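Local coordinates for unique short US2 glycoprotein (Human herpesvirus 5, PDB 1IM3) that helps cytomegalovirus evade cytotoxic T lymphocytes by redirecting newly made MHC class I heavy chains from the endoplasmic reticulum to the cytosol for proteasomal destruction, at residues V24-F30 and F54-L60; F32-Y38 and F73-R79; K16-S22 and K61-L67. All coordinates share one frame. Residues are numbered along the deposited sequence.

Interaction 1: residues V24-F30 and F54-L60; sequences VGNMSRF and FVPGESL
Two backbone hydrogen bonds tie the end of strand 16-25 and the loop after it to the turn joining strands 52-55 and 59-68: Gly25 N gives to Glu58 O (2.8 Å), Gly57 N to Met27 O (2.8 Å). They close the loop-and-turn end of one sheet in this chain, the immunoglobulin-like ER-lumenal domain of a longer protein. Val24 and Ser59 form an antiparallel non-hydrogen-bonded pair, CA to CA 4.2 Å. Glu58 O also receives a CA-H...O contact from Val24 CA (3.3 Å). Gly25 O faces two fellow acceptors, Glu58 O at 2.8 Å and Gly57 O at 3.0 Å. Within the hairpin, Glu58 N and Ser59 N both give to Val55 O (2.8 and 3.0 Å), and Val55 N to Ser59 O (2.8 Å): a classic beta bulge. Gly57 has positive phi (74°), which favours glycine. Met27 (m, p, p) brings CE 3.8 Å from Leu60 CB and 3.9 Å from Phe54 CE1. Phe30 (p) and Phe54 (t) meet obliquely, centroids 4.6 Å apart, while Leu60 CD2 makes a CH-pi contact 3.9 Å from the Phe30 ring centroid. Asn26 OD1 accepts from Trp2 N. On the HLA class I heavy chain, Arg29 NH2 bonds the backbone and Phe30 O a basic side chain. Val24 also bonds through its backbone to Gln4 of strand 3-12, and Phe30 and Leu60 pack on Val52 of strand 52-55.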
loop_
_atom_site.group_PDB
_atom_site.type_symbol
_atom_site.label_atom_id
_atom_site.label_comp_id
_atom_site.label_asym_id
_atom_site.label_seq_id
_atom_site.Cartn_x
_atom_site.Cartn_y
_atom_site.Cartn_z
ATOM N N VAL D 24 -33.070 1.284 -3.607
ATOM C CA VAL D 24 -33.682 0.729 -2.400
ATOM C C VAL D 24 -33.058 -0.648 -2.267
ATOM O O VAL D 24 -32.643 -1.237 -3.267
ATOM C CB VAL D 24 -35.250 0.585 -2.466
ATOM C CG1 VAL D 24 -35.904 1.942 -2.435
ATOM C CG2 VAL D 24 -35.669 -0.185 -3.696
ATOM N N GLY D 25 -32.975 -1.142 -1.036
ATOM C CA GLY D 25 -32.403 -2.454 -0.773
ATOM C C GLY D 25 -32.167 -2.583 0.720
ATOM O O GLY D 25 -32.425 -1.639 1.478
ATOM N N ASN D 26 -31.670 -3.734 1.156
ATOM C CA ASN D 26 -31.430 -3.921 2.579
ATOM C C ASN D 26 -29.963 -3.770 2.994
ATOM O O ASN D 26 -29.544 -4.389 3.976
ATOM C CB ASN D 26 -31.987 -5.284 3.038
ATOM C CG ASN D 26 -31.352 -6.462 2.306
ATOM O OD1 ASN D 26 -30.552 -6.285 1.377
ATOM N ND2 ASN D 26 -31.712 -7.682 2.723
ATOM N N MET D 27 -29.195 -2.946 2.270
ATOM C CA MET D 27 -27.779 -2.717 2.594
ATOM C C MET D 27 -27.663 -2.131 3.993
ATOM O O MET D 27 -28.408 -1.214 4.350
ATOM C CB MET D 27 -27.112 -1.706 1.659
ATOM C CG MET D 27 -27.409 -1.832 0.194
ATOM S SD MET D 27 -28.935 -0.978 -0.209
ATOM C CE MET D 27 -28.468 0.672 -0.003
ATOM N N SER D 28 -26.719 -2.637 4.779
ATOM C CA SER D 28 -26.512 -2.119 6.135
ATOM C C SER D 28 -25.410 -1.042 6.111
ATOM O O SER D 28 -25.294 -0.221 7.016
ATOM C CB SER D 28 -26.121 -3.260 7.092
ATOM O OG SER D 28 -25.027 -4.012 6.573
ATOM N N ARG D 29 -24.604 -1.033 5.066
ATOM C CA ARG D 29 -23.540 -0.033 4.962
ATOM C C ARG D 29 -23.354 0.281 3.488
ATOM O O ARG D 29 -23.830 -0.473 2.631
ATOM C CB ARG D 29 -22.239 -0.581 5.561
ATOM C CG ARG D 29 -21.782 -1.879 4.910
ATOM C CD ARG D 29 -20.654 -2.567 5.688
ATOM N NE ARG D 29 -20.516 -3.947 5.212
ATOM C CZ ARG D 29 -19.750 -4.327 4.200
ATOM N NH1 ARG D 29 -19.019 -3.436 3.532
ATOM N NH2 ARG D 29 -19.742 -5.602 3.852
ATOM N N PHE D 30 -22.670 1.391 3.196
ATOM C CA PHE D 30 -22.436 1.789 1.810
ATOM C C PHE D 30 -21.203 2.680 1.626
ATOM O O PHE D 30 -20.650 3.215 2.583
ATOM C CB PHE D 30 -23.625 2.591 1.287
ATOM C CG PHE D 30 -23.613 4.030 1.755
ATOM C CD1 PHE D 30 -23.958 4.350 3.074
ATOM C CD2 PHE D 30 -23.128 5.051 0.920
ATOM C CE1 PHE D 30 -23.819 5.656 3.569
ATOM C CE2 PHE D 30 -22.973 6.376 1.390
ATOM C CZ PHE D 30 -23.319 6.685 2.724
ATOM N N PHE D 54 -28.575 8.016 3.481
ATOM C CA PHE D 54 -28.588 6.574 3.642
ATOM C C PHE D 54 -29.508 6.207 4.787
ATOM O O PHE D 54 -29.424 6.825 5.852
ATOM C CB PHE D 54 -27.174 6.076 3.959
ATOM C CG PHE D 54 -27.079 4.587 4.156
ATOM C CD1 PHE D 54 -27.373 3.713 3.114
ATOM C CD2 PHE D 54 -26.651 4.059 5.373
ATOM C CE1 PHE D 54 -27.240 2.339 3.274
ATOM C CE2 PHE D 54 -26.516 2.691 5.544
ATOM C CZ PHE D 54 -26.809 1.828 4.498
ATOM N N VAL D 55 -30.384 5.228 4.556
ATOM C CA VAL D 55 -31.281 4.710 5.589
ATOM C C VAL D 55 -30.922 3.239 5.666
ATOM O O VAL D 55 -31.316 2.455 4.795
ATOM C CB VAL D 55 -32.767 4.850 5.199
ATOM C CG1 VAL D 55 -33.661 4.328 6.332
ATOM C CG2 VAL D 55 -33.088 6.305 4.933
ATOM N N PRO D 56 -30.150 2.846 6.697
ATOM C CA PRO D 56 -29.736 1.449 6.867
ATOM C C PRO D 56 -30.902 0.513 6.642
ATOM O O PRO D 56 -31.996 0.762 7.139
ATOM C CB PRO D 56 -29.240 1.402 8.308
ATOM C CG PRO D 56 -28.734 2.773 8.548
ATOM C CD PRO D 56 -29.732 3.668 7.850
ATOM N N GLY D 57 -30.659 -0.550 5.888
ATOM C CA GLY D 57 -31.690 -1.530 5.605
ATOM C C GLY D 57 -32.776 -1.121 4.618
ATOM O O GLY D 57 -33.592 -1.951 4.236
ATOM N N GLU D 58 -32.783 0.139 4.187
ATOM C CA GLU D 58 -33.811 0.610 3.261
ATOM C C GLU D 58 -33.366 1.241 1.955
ATOM O O GLU D 58 -33.765 0.799 0.889
ATOM C CB GLU D 58 -34.718 1.627 3.946
ATOM C CG GLU D 58 -35.776 1.047 4.853
ATOM C CD GLU D 58 -36.564 2.140 5.565
ATOM O OE1 GLU D 58 -36.966 3.125 4.900
ATOM O OE2 GLU D 58 -36.791 2.022 6.789
ATOM N N SER D 59 -32.549 2.285 2.037
ATOM C CA SER D 59 -32.154 2.972 0.836
ATOM C C SER D 59 -30.934 3.876 0.881
ATOM O O SER D 59 -30.444 4.283 1.938
ATOM C CB SER D 59 -33.311 3.834 0.378
ATOM O OG SER D 59 -33.533 4.859 1.337
ATOM N N LEU D 60 -30.491 4.224 -0.318
ATOM C CA LEU D 60 -29.358 5.124 -0.498
ATOM C C LEU D 60 -29.811 6.090 -1.588
ATOM O O LEU D 60 -30.168 5.684 -2.707
ATOM C CB LEU D 60 -28.112 4.337 -0.919
ATOM C CG LEU D 60 -26.726 4.989 -1.034
ATOM C CD1 LEU D 60 -26.553 5.474 -2.416
ATOM C CD2 LEU D 60 -26.532 6.124 -0.017
#

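Interaction 2: residues F32-Y38 and F73-R79; sequences FDPKADY and FETLALR
This is an antiparallel strand pairing, regular from Asp33 to Asp37 and ending in a bulge, at the middle of one sheet of an immunoglobulin-like sandwich. One face turns to the sandwich interior; the Asp33-Lys35-Arg79 part of the other engages the HLA class I heavy chain. The portions 32-37 and 75-79 of strands 30-37 and 75-82 run at 156°, axes 4.7 Å apart at closest approach. Three hydrogen-bonded pairs carry it: Asp33 N to Arg79 O 2.9 Å and Arg79 N to Asp33 O 3.1 Å; Lys35 N to Ala77 O 2.7 Å and Ala77 N to Lys35 O 2.9 Å; Asp37 N to Thr75 O 2.8 Å and Thr75 N to Asp37 O 3.2 Å. Asp37 O also accepts Glu74 N (2.8 Å), so Glu74 and Thr75 both face Asp37 in a classic beta bulge. Pro34, which lacks an amide hydrogen, falls in a non-hydrogen-bonded pair with Leu78. On the inner face Leu78 CD1 (side chain t, p) lies 3.7 Å from Pro34 CB and makes a CH-pi contact 4.0 Å from the Phe32 ring centroid. On the outer face Asp33 (t) pairs with two basic side chains: OD2 is 3.1 Å from Arg79 NH1, and OD1 forms a salt bridge to Lys35 NZ at 2.9 Å, with weak hydrogen-bond geometry. In the HLA heavy chain a basic side chain pairs with Asp33 OD1, and the backbone hydrogen-bonds Lys35 NZ, Arg79 NH1 and Asp33 OD2; Lys35 also bonds Asn44. Flanking strands complete the sheet, 42-44 beside 30-37 (Ala36 with Glu43) and 85-91 beside 75-82 (Leu76 with Cys91).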
loop_
_atom_site.group_PDB
_atom_site.type_symbol
_atom_site.label_atom_id
_atom_site.label_comp_id
_atom_site.label_asym_id
_atom_site.label_seq_id
_atom_site.Cartn_x
_atom_site.Cartn_y
_atom_site.Cartn_z
ATOM N N PHE D 32 -20.206 5.724 -1.292
ATOM C CA PHE D 32 -20.667 6.505 -2.455
ATOM C C PHE D 32 -19.371 7.003 -3.088
ATOM O O PHE D 32 -18.688 7.843 -2.513
ATOM C CB PHE D 32 -21.517 7.692 -1.998
ATOM C CG PHE D 32 -22.156 8.463 -3.119
ATOM C CD1 PHE D 32 -23.220 7.931 -3.843
ATOM C CD2 PHE D 32 -21.714 9.746 -3.439
ATOM C CE1 PHE D 32 -23.836 8.661 -4.859
ATOM C CE2 PHE D 32 -22.333 10.481 -4.462
ATOM C CZ PHE D 32 -23.396 9.926 -5.162
ATOM N N ASP D 33 -19.040 6.498 -4.268
ATOM C CA ASP D 33 -17.764 6.848 -4.897
ATOM C C ASP D 33 -17.940 7.433 -6.312
ATOM O O ASP D 33 -17.717 6.754 -7.303
ATOM C CB ASP D 33 -16.915 5.563 -4.921
ATOM C CG ASP D 33 -15.484 5.792 -5.391
ATOM O OD1 ASP D 33 -15.089 6.953 -5.641
ATOM O OD2 ASP D 33 -14.746 4.793 -5.510
ATOM N N PRO D 34 -18.334 8.707 -6.407
ATOM C CA PRO D 34 -18.552 9.367 -7.702
ATOM C C PRO D 34 -17.291 9.806 -8.443
ATOM O O PRO D 34 -16.358 10.336 -7.850
ATOM C CB PRO D 34 -19.457 10.542 -7.339
ATOM C CG PRO D 34 -18.931 10.946 -6.011
ATOM C CD PRO D 34 -18.706 9.600 -5.298
ATOM N N LYS D 35 -17.267 9.561 -9.746
ATOM C CA LYS D 35 -16.121 9.946 -10.572
ATOM C C LYS D 35 -16.559 10.764 -11.775
ATOM O O LYS D 35 -17.646 10.556 -12.311
ATOM C CB LYS D 35 -15.366 8.729 -11.122
ATOM C CG LYS D 35 -14.480 7.931 -10.161
ATOM C CD LYS D 35 -15.243 6.780 -9.504
ATOM C CE LYS D 35 -14.326 5.683 -8.928
ATOM N NZ LYS D 35 -13.408 6.085 -7.816
ATOM N N ALA D 36 -15.713 11.705 -12.181
ATOM C CA ALA D 36 -16.000 12.512 -13.356
ATOM C C ALA D 36 -15.309 11.759 -14.486
ATOM O O ALA D 36 -14.180 11.287 -14.334
ATOM C CB ALA D 36 -15.404 13.896 -13.229
ATOM N N ASP D 37 -15.986 11.604 -15.610
ATOM C CA ASP D 37 -15.348 10.927 -16.731
ATOM C C ASP D 37 -15.135 11.956 -17.828
ATOM O O ASP D 37 -16.098 12.548 -18.321
ATOM C CB ASP D 37 -16.211 9.802 -17.276
ATOM C CG ASP D 37 -15.464 8.939 -18.265
ATOM O OD1 ASP D 37 -14.516 9.450 -18.906
ATOM O OD2 ASP D 37 -15.824 7.753 -18.413
ATOM N N TYR D 38 -13.873 12.174 -18.196
ATOM C CA TYR D 38 -13.534 13.145 -19.234
ATOM C C TYR D 38 -13.326 12.439 -20.565
ATOM O O TYR D 38 -12.651 12.948 -21.458
ATOM C CB TYR D 38 -12.265 13.914 -18.852
ATOM C CG TYR D 38 -12.358 14.605 -17.514
ATOM C CD1 TYR D 38 -13.507 15.305 -17.150
ATOM C CD2 TYR D 38 -11.286 14.589 -16.628
ATOM C CE1 TYR D 38 -13.584 15.973 -15.939
ATOM C CE2 TYR D 38 -11.351 15.252 -15.418
ATOM C CZ TYR D 38 -12.504 15.945 -15.080
ATOM O OH TYR D 38 -12.568 16.620 -13.886
ATOM N N PHE D 73 -15.849 17.723 -18.671
ATOM C CA PHE D 73 -16.755 16.702 -18.180
ATOM C C PHE D 73 -17.594 16.060 -19.257
ATOM O O PHE D 73 -18.228 16.720 -20.074
ATOM C CB PHE D 73 -17.697 17.253 -17.110
ATOM C CG PHE D 73 -18.416 16.181 -16.328
ATOM C CD1 PHE D 73 -17.864 15.670 -15.160
ATOM C CD2 PHE D 73 -19.653 15.699 -16.747
ATOM C CE1 PHE D 73 -18.534 14.700 -14.411
ATOM C CE2 PHE D 73 -20.332 14.728 -16.006
ATOM C CZ PHE D 73 -19.771 14.230 -14.834
ATOM N N GLU D 74 -17.603 14.747 -19.237
ATOM C CA GLU D 74 -18.402 14.007 -20.184
ATOM C C GLU D 74 -19.543 13.278 -19.492
ATOM O O GLU D 74 -20.699 13.685 -19.615
ATOM C CB GLU D 74 -17.548 12.997 -20.917
ATOM C CG GLU D 74 -16.986 13.526 -22.214
ATOM C CD GLU D 74 -16.343 12.434 -23.041
ATOM O OE1 GLU D 74 -16.965 11.355 -23.185
ATOM O OE2 GLU D 74 -15.223 12.661 -23.550
ATOM N N THR D 75 -19.212 12.173 -18.809
ATOM C CA THR D 75 -20.198 11.379 -18.068
ATOM C C THR D 75 -19.854 11.181 -16.569
ATOM O O THR D 75 -18.686 11.300 -16.161
ATOM C CB THR D 75 -20.409 9.970 -18.703
ATOM O OG1 THR D 75 -19.259 9.150 -18.487
ATOM C CG2 THR D 75 -20.640 10.089 -20.189
ATOM N N LEU D 76 -20.889 10.916 -15.758
ATOM C CA LEU D 76 -20.731 10.653 -14.330
ATOM C C LEU D 76 -20.554 9.146 -14.179
ATOM O O LEU D 76 -21.444 8.376 -14.547
ATOM C CB LEU D 76 -21.972 11.090 -13.527
ATOM C CG LEU D 76 -21.967 10.693 -12.030
ATOM C CD1 LEU D 76 -20.834 11.408 -11.322
ATOM C CD2 LEU D 76 -23.278 11.051 -11.372
ATOM N N ALA D 77 -19.398 8.721 -13.682
ATOM C CA ALA D 77 -19.158 7.300 -13.441
ATOM C C ALA D 77 -19.353 7.144 -11.940
ATOM O O ALA D 77 -18.575 7.658 -11.144
ATOM C CB ALA D 77 -17.748 6.905 -13.825
ATOM N N LEU D 78 -20.398 6.432 -11.560
ATOM C CA LEU D 78 -20.718 6.265 -10.160
ATOM C C LEU D 78 -20.447 4.867 -9.644
ATOM O O LEU D 78 -21.171 3.926 -9.969
ATOM C CB LEU D 78 -22.187 6.627 -9.947
ATOM C CG LEU D 78 -22.704 6.722 -8.515
ATOM C CD1 LEU D 78 -21.819 7.661 -7.703
ATOM C CD2 LEU D 78 -24.154 7.234 -8.547
ATOM N N ARG D 79 -19.392 4.723 -8.849
ATOM C CA ARG D 79 -19.061 3.432 -8.264
ATOM C C ARG D 79 -19.738 3.377 -6.904
ATOM O O ARG D 79 -19.625 4.294 -6.107
ATOM C CB ARG D 79 -17.541 3.269 -8.106
ATOM C CG ARG D 79 -17.112 2.002 -7.351
ATOM C CD ARG D 79 -15.585 1.831 -7.277
ATOM N NE ARG D 79 -15.216 0.680 -6.454
ATOM C CZ ARG D 79 -14.982 0.733 -5.144
ATOM N NH1 ARG D 79 -15.061 1.889 -4.472
ATOM N NH2 ARG D 79 -14.681 -0.375 -4.501
#

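Interaction 3: residues K16-S22 and K61-L67; sequences KLFARGS and KWNVRNL
Trp62 (p, chi2 99°) lays its indole flat against the neighbouring strand: Gly21 CA stands 3.5 Å from the centroid of its six-membered ring, a CH-pi contact that a side chain on Gly21 would make impossible, since a CB there would fall 1.9 Å from Trp62 CZ2. On the same face Ala19 CB lies 4.1 Å from Val64 CB, and Leu17 CB 3.9 Å from Leu67 CB. Between the sheets, Leu17 and Ala19 pack on Cys10, Ala19 on Leu76, Trp62 on Leu78, and Leu17 and Leu67 on Leu45. The strands are nearly antiparallel (171°, axes 4.5 Å apart at closest approach). Trp62 N gives to Gly21 O (3.1 Å) and Gly21 N to Trp62 O (3.0 Å); Val64 N gives to Ala19 O (2.7 Å) and Ala19 N to Val64 O (2.9 Å). Here, in the inner strands of one sheet of the immunoglobulin-like sandwich, the register slips by one residue: Asn66 (phi/psi 57/42°) and Leu67 both oppose Leu17, a G1 beta bulge. Beyond it Leu67 N gives to Leu17 O (2.9 Å), and Leu17 N to Leu67 O at a very short 2.4 Å. Buried Ser22 hydrogen-bonds through OG to Glu6 OE1 of strand 3-12. Across the outer face, the Phe18 ring covers the Arg65-Asn66 peptide and meets Tyr11. Farther out, Arg20 NE and NH2 both give to Asn63 OD1 (3.2 and 3.3 Å), and Arg65 forms a salt bridge with Asp51.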
loop_
_atom_site.group_PDB
_atom_site.type_symbol
_atom_site.label_atom_id
_atom_site.label_comp_id
_atom_site.label_asym_id
_atom_site.label_seq_id
_atom_site.Cartn_x
_atom_site.Cartn_y
_atom_site.Cartn_z
ATOM N N LYS D 16 -21.479 23.477 -13.204
ATOM C CA LYS D 16 -21.836 22.779 -11.987
ATOM C C LYS D 16 -22.638 21.511 -12.306
ATOM O O LYS D 16 -23.442 21.468 -13.237
ATOM C CB LYS D 16 -22.625 23.711 -11.064
ATOM C CG LYS D 16 -21.803 24.874 -10.521
ATOM C CD LYS D 16 -22.631 25.675 -9.538
ATOM C CE LYS D 16 -21.816 26.742 -8.832
ATOM N NZ LYS D 16 -22.682 27.496 -7.864
ATOM N N LEU D 17 -22.393 20.463 -11.533
ATOM C CA LEU D 17 -23.089 19.203 -11.711
ATOM C C LEU D 17 -24.233 19.053 -10.710
ATOM O O LEU D 17 -24.126 19.446 -9.546
ATOM C CB LEU D 17 -22.098 18.050 -11.546
ATOM C CG LEU D 17 -22.624 16.617 -11.477
ATOM C CD1 LEU D 17 -23.240 16.241 -12.814
ATOM C CD2 LEU D 17 -21.494 15.662 -11.139
ATOM N N PHE D 18 -25.341 18.508 -11.190
ATOM C CA PHE D 18 -26.520 18.247 -10.359
ATOM C C PHE D 18 -26.852 16.804 -10.702
ATOM O O PHE D 18 -27.054 16.483 -11.872
ATOM C CB PHE D 18 -27.693 19.148 -10.745
ATOM C CG PHE D 18 -27.561 20.556 -10.259
ATOM C CD1 PHE D 18 -28.260 20.988 -9.132
ATOM C CD2 PHE D 18 -26.730 21.454 -10.922
ATOM C CE1 PHE D 18 -28.131 22.306 -8.665
ATOM C CE2 PHE D 18 -26.590 22.766 -10.470
ATOM C CZ PHE D 18 -27.293 23.194 -9.337
ATOM N N ALA D 19 -26.866 15.928 -9.704
ATOM C CA ALA D 19 -27.156 14.525 -9.959
ATOM C C ALA D 19 -28.028 13.978 -8.845
ATOM O O ALA D 19 -27.751 14.177 -7.667
ATOM C CB ALA D 19 -25.868 13.736 -10.050
ATOM N N ARG D 20 -29.096 13.297 -9.245
ATOM C CA ARG D 20 -30.030 12.729 -8.294
ATOM C C ARG D 20 -30.240 11.267 -8.637
ATOM O O ARG D 20 -30.301 10.895 -9.808
ATOM C CB ARG D 20 -31.364 13.469 -8.358
ATOM C CG ARG D 20 -32.367 12.991 -7.323
ATOM C CD ARG D 20 -33.586 13.885 -7.324
ATOM N NE ARG D 20 -33.194 15.281 -7.150
ATOM C CZ ARG D 20 -34.018 16.314 -7.285
ATOM N NH1 ARG D 20 -35.289 16.106 -7.603
ATOM N NH2 ARG D 20 -33.574 17.552 -7.102
ATOM N N GLY D 21 -30.340 10.434 -7.615
ATOM C CA GLY D 21 -30.545 9.032 -7.862
ATOM C C GLY D 21 -31.090 8.387 -6.613
ATOM O O GLY D 21 -31.144 8.999 -5.544
ATOM N N SER D 22 -31.491 7.137 -6.747
ATOM C CA SER D 22 -32.034 6.418 -5.619
ATOM C C SER D 22 -31.868 4.930 -5.829
ATOM O O SER D 22 -31.932 4.438 -6.960
ATOM C CB SER D 22 -33.515 6.756 -5.444
ATOM O OG SER D 22 -34.108 5.923 -4.462
ATOM N N LYS D 61 -29.839 7.367 -1.253
ATOM C CA LYS D 61 -30.254 8.372 -2.215
ATOM C C LYS D 61 -29.257 9.519 -2.281
ATOM O O LYS D 61 -28.617 9.888 -1.280
ATOM C CB LYS D 61 -31.625 8.924 -1.835
ATOM C CG LYS D 61 -32.738 7.895 -1.898
ATOM C CD LYS D 61 -34.023 8.465 -1.337
ATOM C CE LYS D 61 -35.198 7.520 -1.554
ATOM N NZ LYS D 61 -36.471 8.152 -1.110
ATOM N N TRP D 62 -29.123 10.093 -3.469
ATOM C CA TRP D 62 -28.221 11.207 -3.620
ATOM C C TRP D 62 -28.915 12.343 -4.339
ATOM O O TRP D 62 -29.830 12.127 -5.130
ATOM C CB TRP D 62 -26.943 10.778 -4.344
ATOM C CG TRP D 62 -27.117 10.207 -5.695
ATOM C CD1 TRP D 62 -26.950 10.860 -6.875
ATOM C CD2 TRP D 62 -27.376 8.827 -6.037
ATOM N NE1 TRP D 62 -27.076 9.982 -7.929
ATOM C CE2 TRP D 62 -27.335 8.732 -7.445
ATOM C CE3 TRP D 62 -27.623 7.672 -5.292
ATOM C CZ2 TRP D 62 -27.533 7.518 -8.127
ATOM C CZ3 TRP D 62 -27.817 6.465 -5.964
ATOM C CH2 TRP D 62 -27.768 6.395 -7.370
ATOM N N ASN D 63 -28.474 13.554 -4.035
ATOM C CA ASN D 63 -29.028 14.770 -4.584
ATOM C C ASN D 63 -27.881 15.781 -4.659
ATOM O O ASN D 63 -27.878 16.811 -3.988
ATOM C CB ASN D 63 -30.131 15.296 -3.669
ATOM C CG ASN D 63 -30.835 16.518 -4.254
ATOM O OD1 ASN D 63 -30.871 16.686 -5.473
ATOM N ND2 ASN D 63 -31.408 17.364 -3.393
ATOM N N VAL D 64 -26.897 15.448 -5.472
ATOM C CA VAL D 64 -25.720 16.278 -5.655
ATOM C C VAL D 64 -26.097 17.618 -6.268
ATOM O O VAL D 64 -26.700 17.668 -7.339
ATOM C CB VAL D 64 -24.705 15.559 -6.556
ATOM C CG1 VAL D 64 -23.483 16.448 -6.792
ATOM C CG2 VAL D 64 -24.284 14.253 -5.901
ATOM N N ARG D 65 -25.755 18.703 -5.592
ATOM C CA ARG D 65 -26.113 20.029 -6.079
ATOM C C ARG D 65 -24.902 20.958 -6.195
ATOM O O ARG D 65 -24.054 21.019 -5.301
ATOM C CB ARG D 65 -27.185 20.645 -5.160
ATOM C CG ARG D 65 -28.512 19.879 -5.131
ATOM C CD ARG D 65 -29.306 20.141 -3.862
ATOM N NE ARG D 65 -28.789 19.404 -2.712
ATOM C CZ ARG D 65 -29.333 19.437 -1.500
ATOM N NH1 ARG D 65 -30.416 20.176 -1.284
ATOM N NH2 ARG D 65 -28.797 18.731 -0.506
ATOM N N ASN D 66 -24.819 21.612 -7.358
ATOM C CA ASN D 66 -23.780 22.592 -7.697
ATOM C C ASN D 66 -22.345 22.152 -7.614
ATOM O O ASN D 66 -21.494 22.885 -7.142
ATOM C CB ASN D 66 -23.939 23.816 -6.833
ATOM C CG ASN D 66 -25.065 24.662 -7.282
ATOM O OD1 ASN D 66 -24.974 25.332 -8.318
ATOM N ND2 ASN D 66 -26.167 24.636 -6.530
ATOM N N LEU D 67 -22.076 20.955 -8.086
ATOM C CA LEU D 67 -20.737 20.441 -8.024
ATOM C C LEU D 67 -19.938 20.939 -9.219
ATOM O O LEU D 67 -20.262 20.626 -10.363
ATOM C CB LEU D 67 -20.783 18.911 -7.991
ATOM C CG LEU D 67 -19.401 18.303 -7.849
ATOM C CD1 LEU D 67 -18.712 18.861 -6.599
ATOM C CD2 LEU D 67 -19.528 16.814 -7.776
#

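In the fold
Interactions 1 and 3 belong to one sheet and share strands 16-25 and 59-68, interaction 1 adding the end of 52-55 and nested inside the loop that interaction 3 closes; interaction 2 belongs to the facing sheet. The sandwich closes where interactions 2 and 3 touch: Leu78 CD2 lies 3.4 Å from Trp62 CZ2, and Leu76 CD2 4.0 Å from Ala19 CB. Interaction 2 is the most buried, its Asp33-Lys35-Arg79 network engaging the HLA heavy chain, which Arg29 and Phe30 of interaction 1 also reach; interaction 3 meets no other chain of the complex. Interaction 1, at the sandwich end, trades regular strand pairing for loop and turn contacts, with the Phe30-Phe54 pair beside Met27 and Leu60.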